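Local atomic coordinates of concanavalin B (Canavalia ensiformis, PDB entry 6CAF), a protein that may bind carbohydrate as a chitinase-like seed protein of glycosyl hydrolase family 18. Residues A[43-48]-A[93-97]; A[64-69]-A[122-126]; A[168-172]-A[200-206]; A[243-249]-A[281-287]. All blocks are in the same frame, centred on the assembly; numbering follows the deposited sequence. Where two conformers were deposited one is given.

Contact 1. Residues A[43-48]-A[93-97]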
loop_
_atom_site.group_PDB
_atom_site.type_symbol
_atom_site.label_atom_id
_atom_site.label_comp_id
_atom_site.label_asym_id
_atom_site.label_seq_id
_atom_site.Cartn_x
_atom_site.Cartn_y
_atom_site.Cartn_z
ATOM N N LEU A 43 -13.013 11.354 5.833
ATOM C CA LEU A 43 -13.825 10.178 5.641
ATOM C C LEU A 43 -13.284 9.290 4.527
ATOM O O LEU A 43 -12.821 9.767 3.494
ATOM C CB LEU A 43 -15.250 10.538 5.306
ATOM C CG LEU A 43 -15.979 11.322 6.382
ATOM C CD1 LEU A 43 -17.410 11.464 5.907
ATOM C CD2 LEU A 43 -15.986 10.645 7.734
ATOM N N LEU A 44 -13.416 7.982 4.735
ATOM C CA LEU A 44 -13.146 7.014 3.672
ATOM C C LEU A 44 -14.071 7.290 2.478
ATOM O O LEU A 44 -13.630 7.299 1.324
ATOM C CB LEU A 44 -13.329 5.573 4.187
ATOM C CG LEU A 44 -13.138 4.522 3.103
ATOM C CD1 LEU A 44 -11.747 4.549 2.530
ATOM C CD2 LEU A 44 -13.424 3.125 3.651
ATOM N N ARG A 45 -15.349 7.524 2.751
ATOM C CA ARG A 45 -16.260 7.845 1.659
ATOM C C ARG A 45 -15.735 8.995 0.807
ATOM O O ARG A 45 -15.774 8.930 -0.432
ATOM C CB ARG A 45 -17.600 8.288 2.223
ATOM C CG ARG A 45 -18.551 8.755 1.142
ATOM C CD ARG A 45 -19.671 9.635 1.689
ATOM N NE ARG A 45 -19.179 10.937 2.099
ATOM C CZ ARG A 45 -19.879 11.822 2.782
ATOM N NH1 ARG A 45 -21.093 11.539 3.138
ATOM N NH2 ARG A 45 -19.368 12.983 3.093
ATOM N N ASP A 46 -15.330 10.082 1.455
ATOM C CA ASP A 46 -14.903 11.278 0.716
ATOM C C ASP A 46 -13.681 10.964 -0.092
ATOM O O ASP A 46 -13.526 11.447 -1.199
ATOM C CB ASP A 46 -14.593 12.459 1.657
ATOM C CG ASP A 46 -15.783 13.006 2.332
ATOM O OD1 ASP A 46 -16.936 12.766 1.894
ATOM O OD2 ASP A 46 -15.587 13.677 3.367
ATOM N N THR A 47 -12.792 10.155 0.480
ATOM C CA THR A 47 -11.581 9.741 -0.202
ATOM C C THR A 47 -11.947 9.042 -1.512
ATOM O O THR A 47 -11.453 9.394 -2.585
ATOM C CB THR A 47 -10.767 8.848 0.741
ATOM O OG1 THR A 47 -10.350 9.650 1.845
ATOM C CG2 THR A 47 -9.543 8.287 0.084
ATOM N N CYS A 48 -12.802 8.028 -1.422
ATOM C CA CYS A 48 -13.174 7.280 -2.613
ATOM C C CYS A 48 -13.894 8.136 -3.642
ATOM O O CYS A 48 -13.647 8.029 -4.845
ATOM C CB CYS A 48 -14.061 6.094 -2.198
ATOM S SG CYS A 48 -13.113 4.846 -1.302
ATOM N N GLN A 93 -19.225 2.101 3.812
ATOM C CA GLN A 93 -18.344 2.961 3.044
ATOM C C GLN A 93 -17.399 2.144 2.177
ATOM O O GLN A 93 -17.136 2.489 1.014
ATOM C CB GLN A 93 -17.552 3.922 3.939
ATOM C CG GLN A 93 -18.425 4.968 4.597
ATOM C CD GLN A 93 -17.682 5.850 5.562
ATOM O OE1 GLN A 93 -16.722 6.542 5.188
ATOM N NE2 GLN A 93 -18.151 5.877 6.810
ATOM N N ILE A 94 -16.896 1.044 2.728
ATOM C CA ILE A 94 -16.052 0.162 1.956
ATOM C C ILE A 94 -16.811 -0.369 0.739
ATOM O O ILE A 94 -16.323 -0.370 -0.392
ATOM C CB ILE A 94 -15.564 -0.994 2.840
ATOM C CG1 ILE A 94 -14.557 -0.452 3.849
ATOM C CG2 ILE A 94 -14.966 -2.116 2.008
ATOM C CD1 ILE A 94 -14.264 -1.391 4.996
ATOM N N LYS A 95 -18.028 -0.843 0.975
ATOM C CA LYS A 95 -18.806 -1.423 -0.098
ATOM C C LYS A 95 -19.161 -0.386 -1.160
ATOM O O LYS A 95 -19.108 -0.701 -2.349
ATOM C CB LYS A 95 -20.040 -2.124 0.454
ATOM C CG LYS A 95 -19.622 -3.411 1.167
ATOM C CD LYS A 95 -20.745 -4.148 1.853
ATOM C CE LYS A 95 -20.263 -5.517 2.296
ATOM N NZ LYS A 95 -21.322 -6.225 3.036
ATOM N N GLU A 96 -19.427 0.866 -0.762
ATOM C CA GLU A 96 -19.676 1.908 -1.781
ATOM C C GLU A 96 -18.416 2.239 -2.557
ATOM O O GLU A 96 -18.472 2.433 -3.780
ATOM C CB GLU A 96 -20.349 3.207 -1.268
ATOM C CG GLU A 96 -19.815 3.889 -0.007
ATOM C CD GLU A 96 -20.787 4.956 0.531
ATOM O OE1 GLU A 96 -21.940 4.971 0.047
ATOM O OE2 GLU A 96 -20.432 5.783 1.426
ATOM N N CYS A 97 -17.279 2.273 -1.869
ATOM C CA CYS A 97 -16.004 2.430 -2.576
ATOM C C CYS A 97 -15.872 1.376 -3.652
ATOM O O CYS A 97 -15.492 1.666 -4.800
ATOM C CB CYS A 97 -14.830 2.295 -1.593
ATOM S SG CYS A 97 -14.598 3.659 -0.429
HETATM O O HOH W 1 -14.691 7.203 7.142
#
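Leu43 sits at the N-cap of the first helix; its carbonyl O takes both the backbone N and OG1 of Thr47, each at 3.0 Å, bonds that close the first turn. In that turn the backbone N of Leu44 and of Arg45 have no carbonyl four residues back to bond to, and Gln93 of the other helix serves both. Its OE1 accepts directly from Arg45 N at 3.0 Å and, through water 1, meets Leu44 N, with the water 2.8 Å from Leu44 N and 2.9 Å from Gln93 OE1. The side chain of Leu44 points across, CD2 lying 3.8 Å from Ile94 CG1 and CG 3.9 Å from Cys97 SG. Arg45 lays its CG 3.5 Å from Glu96 OE2, but its guanidinium turns back to Asp46, NH2 to OD1 2.7 Å, in a salt bridge within the same helix. Cys48 then closes the contact covalently: its SG is 2.1 Å from Cys97 SG, with chi3 at 95°. The two short helical segments run almost parallel, 8° between axes 9.3 Å apart, as expected for neighbouring helices on the outside of a TIM barrel, with Leu44 and Ile94 reaching inward to strand 55-64.

Contact 2. Residues A[64-69]-A[122-126]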
loop_
_atom_site.group_PDB
_atom_site.type_symbol
_atom_site.label_atom_id
_atom_site.label_comp_id
_atom_site.label_asym_id
_atom_site.label_seq_id
_atom_site.Cartn_x
_atom_site.Cartn_y
_atom_site.Cartn_z
ATOM N N PHE A 64 -0.104 -7.498 15.999
ATOM C CA PHE A 64 -0.325 -8.916 15.814
ATOM C C PHE A 64 0.984 -9.636 16.059
ATOM O O PHE A 64 2.046 -9.017 16.000
ATOM C CB PHE A 64 -0.975 -9.241 14.460
ATOM C CG PHE A 64 -0.200 -8.800 13.258
ATOM C CD1 PHE A 64 0.812 -9.573 12.739
ATOM C CD2 PHE A 64 -0.543 -7.637 12.591
ATOM C CE1 PHE A 64 1.503 -9.202 11.618
ATOM C CE2 PHE A 64 0.147 -7.254 11.457
ATOM C CZ PHE A 64 1.160 -8.039 10.974
ATOM N N GLY A 65 0.915 -10.945 16.299
ATOM C CA GLY A 65 2.072 -11.730 16.676
ATOM C C GLY A 65 1.615 -12.929 17.439
ATOM O O GLY A 65 0.431 -13.188 17.558
ATOM N N CYS A 66 2.578 -13.686 17.951
ATOM C CA CYS A 66 2.349 -15.059 18.362
ATOM C C CYS A 66 1.143 -15.290 19.243
ATOM O O CYS A 66 0.381 -16.273 19.093
ATOM C CB CYS A 66 3.592 -15.641 19.107
ATOM S SG CYS A 66 5.126 -15.643 18.155
ATOM N N GLU A 67 0.936 -14.439 20.214
ATOM C CA GLU A 67 -0.143 -14.750 21.168
ATOM C C GLU A 67 -1.381 -13.895 20.929
ATOM O O GLU A 67 -2.264 -13.829 21.777
ATOM C CB GLU A 67 0.337 -14.603 22.603
ATOM C CG GLU A 67 1.384 -15.636 23.008
ATOM C CD GLU A 67 0.902 -17.065 22.823
ATOM O OE1 GLU A 67 0.540 -17.705 23.838
ATOM O OE2 GLU A 67 0.878 -17.547 21.664
ATOM N N ILE A 68 -1.441 -13.265 19.774
ATOM C CA ILE A 68 -2.594 -12.444 19.431
ATOM C C ILE A 68 -3.490 -13.249 18.480
ATOM O O ILE A 68 -3.291 -13.305 17.268
ATOM C CB ILE A 68 -2.146 -11.114 18.854
ATOM C CG1 ILE A 68 -1.239 -10.407 19.894
ATOM C CG2 ILE A 68 -3.370 -10.280 18.524
ATOM C CD1 ILE A 68 -0.755 -9.040 19.507
ATOM N N ARG A 69 -4.473 -13.913 19.076
ATOM C CA ARG A 69 -5.281 -14.882 18.369
ATOM C C ARG A 69 -6.243 -14.193 17.390
ATOM O O ARG A 69 -6.541 -14.711 16.305
ATOM C CB ARG A 69 -6.033 -15.745 19.404
ATOM C CG ARG A 69 -6.971 -16.798 18.860
ATOM C CD ARG A 69 -6.220 -18.084 18.653
ATOM N NE ARG A 69 -7.063 -19.175 18.194
ATOM C CZ ARG A 69 -6.657 -20.070 17.311
ATOM N NH1 ARG A 69 -5.425 -19.981 16.796
ATOM N NH2 ARG A 69 -7.469 -21.027 16.930
ATOM N N TYR A 122 1.963 -19.488 12.997
ATOM C CA TYR A 122 1.150 -18.299 13.154
ATOM C C TYR A 122 0.870 -17.645 11.807
ATOM O O TYR A 122 -0.179 -17.041 11.602
ATOM C CB TYR A 122 1.774 -17.296 14.102
ATOM C CG TYR A 122 0.879 -16.114 14.411
ATOM C CD1 TYR A 122 -0.200 -16.235 15.253
ATOM C CD2 TYR A 122 1.119 -14.873 13.829
ATOM C CE1 TYR A 122 -1.018 -15.154 15.533
ATOM C CE2 TYR A 122 0.305 -13.792 14.097
ATOM C CZ TYR A 122 -0.750 -13.942 14.957
ATOM O OH TYR A 122 -1.502 -12.825 15.260
ATOM N N ALA A 123 1.823 -17.741 10.889
ATOM C CA ALA A 123 1.578 -17.194 9.562
ATOM C C ALA A 123 0.341 -17.816 8.940
ATOM O O ALA A 123 -0.420 -17.122 8.266
ATOM C CB ALA A 123 2.801 -17.407 8.676
ATOM N N LYS A 124 0.147 -19.127 9.125
ATOM C CA LYS A 124 -1.084 -19.751 8.645
ATOM C C LYS A 124 -2.309 -19.267 9.419
ATOM O O LYS A 124 -3.337 -18.904 8.822
ATOM C CB LYS A 124 -0.958 -21.274 8.691
ATOM C CG LYS A 124 -2.211 -22.037 8.320
ATOM C CD LYS A 124 -2.714 -21.668 6.940
ATOM C CE LYS A 124 -3.854 -22.581 6.532
ATOM N NZ LYS A 124 -4.481 -22.124 5.265
ATOM N N ASP A 125 -2.211 -19.206 10.737
ATOM C CA ASP A 125 -3.320 -18.728 11.559
ATOM C C ASP A 125 -3.721 -17.304 11.103
ATOM O O ASP A 125 -4.907 -16.978 10.971
ATOM C CB ASP A 125 -2.927 -18.631 13.043
ATOM C CG ASP A 125 -2.713 -19.933 13.749
ATOM O OD1 ASP A 125 -3.109 -20.982 13.253
ATOM O OD2 ASP A 125 -2.170 -19.851 14.878
ATOM N N LEU A 126 -2.738 -16.429 10.915
ATOM C CA LEU A 126 -3.004 -15.057 10.545
ATOM C C LEU A 126 -3.577 -14.977 9.132
ATOM O O LEU A 126 -4.493 -14.186 8.877
ATOM C CB LEU A 126 -1.725 -14.222 10.691
ATOM C CG LEU A 126 -1.873 -12.733 10.436
ATOM C CD1 LEU A 126 -2.841 -12.074 11.387
ATOM C CD2 LEU A 126 -0.520 -12.037 10.473
HETATM O O HOH W 2 -3.303 -17.959 16.521
#
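One phenol hydroxyl organises this turn. Tyr122 OH donates to Ile68 O at 2.7 Å and accepts from Gly65 N at 3.2 Å, so a single side-chain oxygen from the helix satisfies a backbone donor and a backbone acceptor at the two ends of the type I beta turn Gly65 to Ile68. The turn closes its own bond as well, Ile68 N to Gly65 O at 2.9 Å. That same Gly65 O lies over one face of the tyrosine ring, 3.0 Å from Tyr122 CZ, and Cys66 CA covers the same ring, so the turn is draped across the aromatic side chain while its polar ends meet at the hydroxyl. One helical turn further on, Arg69 and Asp125 pair more loosely. Arg69 NH1 to Asp125 OD2 is a long salt bridge of 3.8 Å, and water 2 bridges the pair from the side, accepting from Arg69 NH1 at 2.9 Å and donating to Asp125 OD2 at 2.8 Å. Beside the tyrosine, Phe64 CD1 rests 3.6 Å from Leu126 CD2. Phe64 ends strand 55-64, and its backbone bonds to Ser116; its side chain also touches Trp164 of helix 164-178. The Cys66-Cys118 disulfide ties the turn to the chain just ahead of helix 120-135, whose first turns carry Tyr122, Asp125 and Leu126.

Contact 3. Residues A[168-172]-A[200-206]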
loop_
_atom_site.group_PDB
_atom_site.type_symbol
_atom_site.label_atom_id
_atom_site.label_comp_id
_atom_site.label_asym_id
_atom_site.label_seq_id
_atom_site.Cartn_x
_atom_site.Cartn_y
_atom_site.Cartn_z
ATOM N N LEU A 168 2.846 -14.438 3.333
ATOM C CA LEU A 168 2.497 -14.268 1.946
ATOM C C LEU A 168 2.160 -15.606 1.279
ATOM O O LEU A 168 1.146 -15.710 0.568
ATOM C CB LEU A 168 3.649 -13.580 1.217
ATOM C CG LEU A 168 3.445 -13.405 -0.272
ATOM C CD1 LEU A 168 2.199 -12.600 -0.600
ATOM C CD2 LEU A 168 4.705 -12.786 -0.876
ATOM N N GLU A 169 2.996 -16.628 1.509
ATOM C CA GLU A 169 2.761 -17.949 0.966
ATOM C C GLU A 169 1.401 -18.493 1.384
ATOM O O GLU A 169 0.656 -19.069 0.579
ATOM C CB GLU A 169 3.850 -18.885 1.461
ATOM C CG GLU A 169 3.644 -20.335 1.058
ATOM C CD GLU A 169 3.742 -20.565 -0.428
ATOM O OE1 GLU A 169 4.509 -19.826 -1.058
ATOM O OE2 GLU A 169 3.074 -21.490 -0.939
ATOM N N GLU A 170 1.078 -18.331 2.658
ATOM C CA GLU A 170 -0.169 -18.866 3.154
ATOM C C GLU A 170 -1.381 -18.139 2.569
ATOM O O GLU A 170 -2.391 -18.755 2.227
ATOM C CB GLU A 170 -0.209 -18.883 4.690
ATOM C CG GLU A 170 0.852 -19.767 5.325
ATOM C CD GLU A 170 0.841 -21.247 5.024
ATOM O OE1 GLU A 170 -0.079 -21.759 4.376
ATOM O OE2 GLU A 170 1.808 -21.914 5.482
ATOM N N LEU A 171 -1.277 -16.814 2.435
ATOM C CA LEU A 171 -2.346 -16.072 1.790
ATOM C C LEU A 171 -2.486 -16.478 0.315
ATOM O O LEU A 171 -3.603 -16.623 -0.188
ATOM C CB LEU A 171 -2.117 -14.562 1.915
ATOM C CG LEU A 171 -2.443 -13.975 3.252
ATOM C CD1 LEU A 171 -1.820 -12.591 3.392
ATOM C CD2 LEU A 171 -3.936 -13.897 3.483
ATOM N N TYR A 172 -1.355 -16.628 -0.354
ATOM C CA TYR A 172 -1.371 -17.019 -1.732
ATOM C C TYR A 172 -2.038 -18.394 -1.933
ATOM O O TYR A 172 -2.828 -18.611 -2.847
ATOM C CB TYR A 172 0.058 -17.033 -2.255
ATOM C CG TYR A 172 0.037 -17.245 -3.726
ATOM C CD1 TYR A 172 -0.211 -16.171 -4.599
ATOM C CD2 TYR A 172 0.218 -18.441 -4.237
ATOM C CE1 TYR A 172 -0.304 -16.360 -5.954
ATOM C CE2 TYR A 172 0.143 -18.667 -5.624
ATOM C CZ TYR A 172 -0.107 -17.606 -6.462
ATOM O OH TYR A 172 -0.211 -17.719 -7.824
ATOM N N ALA A 200 10.046 -12.381 0.967
ATOM C CA ALA A 200 8.671 -12.388 0.477
ATOM C C ALA A 200 8.608 -11.981 -0.998
ATOM O O ALA A 200 7.902 -12.610 -1.800
ATOM C CB ALA A 200 7.807 -11.491 1.345
ATOM N N ILE A 201 9.312 -10.926 -1.366
ATOM C CA ILE A 201 9.247 -10.460 -2.741
ATOM C C ILE A 201 9.810 -11.511 -3.703
ATOM O O ILE A 201 9.274 -11.689 -4.808
ATOM C CB ILE A 201 9.920 -9.095 -2.887
ATOM C CG1 ILE A 201 9.105 -8.076 -2.109
ATOM C CG2 ILE A 201 10.003 -8.711 -4.352
ATOM C CD1 ILE A 201 9.787 -6.725 -1.951
ATOM N N GLN A 202 10.817 -12.237 -3.267
ATOM C CA GLN A 202 11.424 -13.258 -4.107
ATOM C C GLN A 202 10.508 -14.454 -4.353
ATOM O O GLN A 202 10.790 -15.238 -5.259
ATOM C CB GLN A 202 12.752 -13.694 -3.526
ATOM C CG GLN A 202 13.834 -12.623 -3.676
ATOM C CD GLN A 202 14.134 -12.317 -5.132
ATOM O OE1 GLN A 202 14.492 -13.211 -5.874
ATOM N NE2 GLN A 202 13.962 -11.062 -5.542
ATOM N N THR A 203 9.402 -14.588 -3.606
ATOM C CA THR A 203 8.419 -15.656 -3.908
ATOM C C THR A 203 7.661 -15.402 -5.217
ATOM O O THR A 203 7.006 -16.311 -5.728
ATOM C CB THR A 203 7.342 -15.805 -2.816
ATOM O OG1 THR A 203 6.482 -14.669 -2.823
ATOM C CG2 THR A 203 7.921 -16.078 -1.444
ATOM N N ARG A 204 7.667 -14.160 -5.683
ATOM C CA ARG A 204 6.901 -13.755 -6.864
ATOM C C ARG A 204 5.397 -13.778 -6.660
ATOM O O ARG A 204 4.643 -13.648 -7.635
ATOM C CB ARG A 204 7.314 -14.545 -8.114
ATOM C CG ARG A 204 8.813 -14.573 -8.280
ATOM C CD ARG A 204 9.251 -15.242 -9.566
ATOM N NE ARG A 204 10.713 -15.253 -9.626
ATOM C CZ ARG A 204 11.434 -15.734 -10.610
ATOM N NH1 ARG A 204 10.855 -16.201 -11.682
ATOM N NH2 ARG A 204 12.748 -15.755 -10.491
ATOM N N HIS A 205 4.941 -13.861 -5.405
ATOM C CA HIS A 205 3.507 -13.913 -5.163
ATOM C C HIS A 205 2.836 -12.572 -5.076
ATOM O O HIS A 205 1.621 -12.516 -5.203
ATOM C CB HIS A 205 3.126 -14.620 -3.857
ATOM C CG HIS A 205 3.497 -16.039 -3.767
ATOM N ND1 HIS A 205 3.427 -16.887 -4.828
ATOM C CD2 HIS A 205 3.922 -16.778 -2.715
ATOM C CE1 HIS A 205 3.799 -18.092 -4.454
ATOM N NE2 HIS A 205 4.047 -18.069 -3.155
ATOM N N PHE A 206 3.585 -11.489 -4.870
ATOM C CA PHE A 206 2.937 -10.200 -4.834
ATOM C C PHE A 206 2.450 -9.797 -6.221
ATOM O O PHE A 206 3.178 -9.874 -7.204
ATOM C CB PHE A 206 3.837 -9.094 -4.293
ATOM C CG PHE A 206 4.160 -9.196 -2.826
ATOM C CD1 PHE A 206 3.161 -9.087 -1.879
ATOM C CD2 PHE A 206 5.464 -9.367 -2.388
ATOM C CE1 PHE A 206 3.452 -9.129 -0.534
ATOM C CE2 PHE A 206 5.748 -9.422 -1.034
ATOM C CZ PHE A 206 4.747 -9.290 -0.112
#
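An ST turn shapes the chain as it leaves helix 198-202 and presents His205 to the neighbouring helix of the TIM barrel. Thr203 OG1 donates to Ala200 O at 2.7 Å and accepts from His205 N at 3.1 Å, while Arg204 between them has positive phi, the first residue to leave helical geometry. His205 is then held from two directions. Its NE2 donates to Glu169 OE1 at 2.8 Å, near the plane of the imidazole, and its ring forms an offset stack with Tyr172, centroids 4.0 Å apart and planes only 8° from parallel. Because Glu169 and Tyr172 stand three residues apart on one helix, they reach the same ring, one at its edge and the other over its face. Leu168, next to Glu169 and one turn before Tyr172, fills the inner side: its CG is 3.8 Å from His205 CB, and its CD2 lies 3.6 Å from the Phe206 ring centroid, a CH-pi contact over the face. Glu169 OE2 has a further partner in Gln173. Farther in, Leu168 packs on Leu184 of strand 183-186 and Phe206 meets Phe153 of strand 150-154 edge-to-face, while helix 120-135 touches helix 164-178 through Glu170 and Leu171.

Contact 4. Residues A[243-249]-A[281-287]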
loop_
_atom_site.group_PDB
_atom_site.type_symbol
_atom_site.label_atom_id
_atom_site.label_comp_id
_atom_site.label_asym_id
_atom_site.label_seq_id
_atom_site.Cartn_x
_atom_site.Cartn_y
_atom_site.Cartn_z
ATOM N N ARG A 243 7.797 -9.912 -14.926
ATOM C CA ARG A 243 8.039 -8.632 -15.584
ATOM C C ARG A 243 6.724 -8.043 -16.129
ATOM O O ARG A 243 6.584 -7.729 -17.306
ATOM C CB ARG A 243 9.094 -8.776 -16.683
ATOM C CG ARG A 243 10.416 -9.440 -16.280
ATOM C CD ARG A 243 11.038 -8.990 -14.963
ATOM N NE ARG A 243 12.475 -9.276 -14.925
ATOM C CZ ARG A 243 13.222 -9.322 -13.833
ATOM N NH1 ARG A 243 12.689 -9.140 -12.663
ATOM N NH2 ARG A 243 14.528 -9.531 -13.914
ATOM N N ASP A 244 5.790 -7.845 -15.225
ATOM C CA ASP A 244 4.469 -7.322 -15.523
ATOM C C ASP A 244 4.393 -5.845 -15.094
ATOM O O ASP A 244 5.323 -5.288 -14.512
ATOM C CB ASP A 244 3.402 -8.142 -14.760
ATOM C CG ASP A 244 3.213 -9.554 -15.263
ATOM O OD1 ASP A 244 3.643 -9.908 -16.378
ATOM O OD2 ASP A 244 2.578 -10.333 -14.516
ATOM N N LYS A 245 3.250 -5.228 -15.330
ATOM C CA LYS A 245 3.020 -3.868 -14.910
ATOM C C LYS A 245 2.653 -3.865 -13.450
ATOM O O LYS A 245 1.488 -3.744 -13.087
ATOM C CB LYS A 245 1.924 -3.269 -15.766
ATOM C CG LYS A 245 1.851 -1.779 -15.781
ATOM C CD LYS A 245 1.093 -1.180 -16.978
ATOM C CE LYS A 245 1.868 -1.404 -18.265
ATOM N NZ LYS A 245 1.503 -0.453 -19.347
ATOM N N ASN A 246 3.669 -4.021 -12.611
ATOM C CA ASN A 246 3.447 -4.326 -11.209
ATOM C C ASN A 246 4.226 -3.443 -10.247
ATOM O O ASN A 246 4.179 -3.716 -9.055
ATOM C CB ASN A 246 3.706 -5.802 -10.918
ATOM C CG ASN A 246 5.093 -6.275 -11.312
ATOM O OD1 ASN A 246 5.993 -5.489 -11.587
ATOM N ND2 ASN A 246 5.269 -7.613 -11.322
ATOM N N LEU A 247 4.885 -2.399 -10.765
ATOM C CA LEU A 247 5.715 -1.530 -9.944
ATOM C C LEU A 247 5.108 -0.145 -9.835
ATOM O O LEU A 247 4.736 0.475 -10.834
ATOM C CB LEU A 247 7.116 -1.408 -10.486
ATOM C CG LEU A 247 7.946 -2.645 -10.587
ATOM C CD1 LEU A 247 9.336 -2.281 -11.093
ATOM C CD2 LEU A 247 8.012 -3.325 -9.257
ATOM N N PHE A 248 5.024 0.319 -8.596
ATOM C CA PHE A 248 4.537 1.639 -8.309
ATOM C C PHE A 248 5.591 2.413 -7.541
ATOM O O PHE A 248 6.354 1.811 -6.771
ATOM C CB PHE A 248 3.315 1.599 -7.402
ATOM C CG PHE A 248 2.091 0.967 -7.977
ATOM C CD1 PHE A 248 1.994 -0.405 -8.103
ATOM C CD2 PHE A 248 0.981 1.752 -8.313
ATOM C CE1 PHE A 248 0.832 -0.991 -8.556
ATOM C CE2 PHE A 248 -0.178 1.165 -8.797
ATOM C CZ PHE A 248 -0.249 -0.217 -8.885
ATOM N N LEU A 249 5.595 3.737 -7.708
ATOM C CA LEU A 249 6.381 4.599 -6.826
ATOM C C LEU A 249 5.510 5.054 -5.675
ATOM O O LEU A 249 4.494 5.737 -5.892
ATOM C CB LEU A 249 6.885 5.856 -7.529
ATOM C CG LEU A 249 7.790 5.638 -8.723
ATOM C CD1 LEU A 249 6.961 5.546 -10.003
ATOM C CD2 LEU A 249 8.751 6.809 -8.854
ATOM N N GLN A 281 7.301 1.457 -20.015
ATOM C CA GLN A 281 6.164 0.995 -20.767
ATOM C C GLN A 281 5.656 -0.393 -20.387
ATOM O O GLN A 281 4.528 -0.724 -20.718
ATOM C CB GLN A 281 6.460 1.055 -22.277
ATOM C CG GLN A 281 6.779 2.463 -22.791
ATOM C CD GLN A 281 5.681 3.487 -22.503
ATOM O OE1 GLN A 281 4.490 3.160 -22.443
ATOM N NE2 GLN A 281 6.084 4.743 -22.349
ATOM N N THR A 282 6.486 -1.194 -19.726
ATOM C CA THR A 282 6.077 -2.518 -19.340
ATOM C C THR A 282 5.953 -2.739 -17.840
ATOM O O THR A 282 5.262 -3.644 -17.444
ATOM C CB THR A 282 7.010 -3.596 -19.896
ATOM O OG1 THR A 282 8.348 -3.320 -19.486
ATOM C CG2 THR A 282 6.950 -3.606 -21.427
ATOM N N ARG A 283 6.593 -1.915 -17.008
ATOM C CA ARG A 283 6.637 -2.192 -15.581
ATOM C C ARG A 283 5.895 -1.179 -14.728
ATOM O O ARG A 283 5.520 -1.494 -13.614
ATOM C CB ARG A 283 8.078 -2.309 -15.083
ATOM C CG ARG A 283 8.868 -3.384 -15.794
ATOM C CD ARG A 283 8.291 -4.781 -15.662
ATOM N NE ARG A 283 8.086 -5.179 -14.287
ATOM C CZ ARG A 283 9.054 -5.660 -13.506
ATOM N NH1 ARG A 283 10.295 -5.797 -13.963
ATOM N NH2 ARG A 283 8.788 -5.985 -12.250
ATOM N N TYR A 284 5.749 0.067 -15.210
ATOM C CA TYR A 284 5.191 1.126 -14.384
ATOM C C TYR A 284 3.666 1.037 -14.331
ATOM O O TYR A 284 2.982 1.115 -15.371
ATOM C CB TYR A 284 5.604 2.481 -14.932
ATOM C CG TYR A 284 4.875 3.656 -14.361
ATOM C CD1 TYR A 284 5.171 4.156 -13.111
ATOM C CD2 TYR A 284 3.872 4.267 -15.070
ATOM C CE1 TYR A 284 4.471 5.230 -12.579
ATOM C CE2 TYR A 284 3.167 5.331 -14.554
ATOM C CZ TYR A 284 3.476 5.820 -13.324
ATOM O OH TYR A 284 2.792 6.883 -12.788
ATOM N N ALA A 285 3.134 0.923 -13.112
ATOM C CA ALA A 285 1.713 0.863 -12.885
ATOM C C ALA A 285 1.115 2.154 -12.339
ATOM O O ALA A 285 -0.088 2.411 -12.492
ATOM C CB ALA A 285 1.393 -0.278 -11.933
ATOM N N GLY A 286 1.923 2.961 -11.656
ATOM C CA GLY A 286 1.373 4.167 -11.051
ATOM C C GLY A 286 2.129 4.561 -9.810
ATOM O O GLY A 286 3.324 4.252 -9.640
ATOM N N ILE A 287 1.419 5.277 -8.948
ATOM C CA ILE A 287 2.014 5.821 -7.764
ATOM C C ILE A 287 1.116 5.558 -6.564
ATOM O O ILE A 287 -0.099 5.357 -6.714
ATOM C CB ILE A 287 2.285 7.329 -7.884
ATOM C CG1 ILE A 287 1.024 8.128 -8.018
ATOM C CG2 ILE A 287 3.250 7.622 -9.036
ATOM C CD1 ILE A 287 1.237 9.638 -7.998
HETATM O O HOH W 3 3.429 1.385 -18.041
HETATM O O HOH W 4 2.394 1.135 -21.690
#
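Arg283 makes the strongest side-chain bonds here: NE donates to Asp244 O at 2.8 Å, and NH2 to Asn246 OD1 at 2.9 Å. Thr237 O, in the last turn of helix 227-239, and Val240 O, just beyond it, also accept from its guanidinium. These bonds lie just before two adjacent parallel strands of the TIM barrel, 247-252 and 284-290. The backbone bonds between the segments start at Arg283, the last residue of helix 280-283: Leu247 N to Arg283 O at 3.1 Å, Ala285 N to Leu247 O at 2.8 Å, and Leu249 N to Gly286 O at 3.0 Å. Further out, water 3 joins Lys245 NZ, 3.0 Å away, to Tyr284 O, 2.7 Å away. Leu247, Leu249, Tyr284 and Ile287 share one face of the sheet, where Trp233 of helix 227-239 covers the first three and Leu249 CD1 lies 3.6 Å from Tyr284 CE1. Phe248 points to the other face, and Ala285 CB sits over its ring, 3.6 Å from the centroid.

How the contacts relate
From the N terminus, helix 44-49 meets helix 91-99 in contact 1, which closes a loop of 44 residues containing strand 55-64. Contact 2 opens inside it, at the end of the same strand, and closes later on helix 120-135, so the two cross, though their nearest atoms stay about 17 Å apart. Contact 3 follows in series, joining helix 164-178 to the turn before strand 208-212. It touches contact 2 where Lys124 packs against Glu170, so helices 120-135 and 164-178 pack side by side there. Contact 4 comes last, pairing strands 247-252 and 284-290; the latter also pairs with strand 31-36, which closes the barrel.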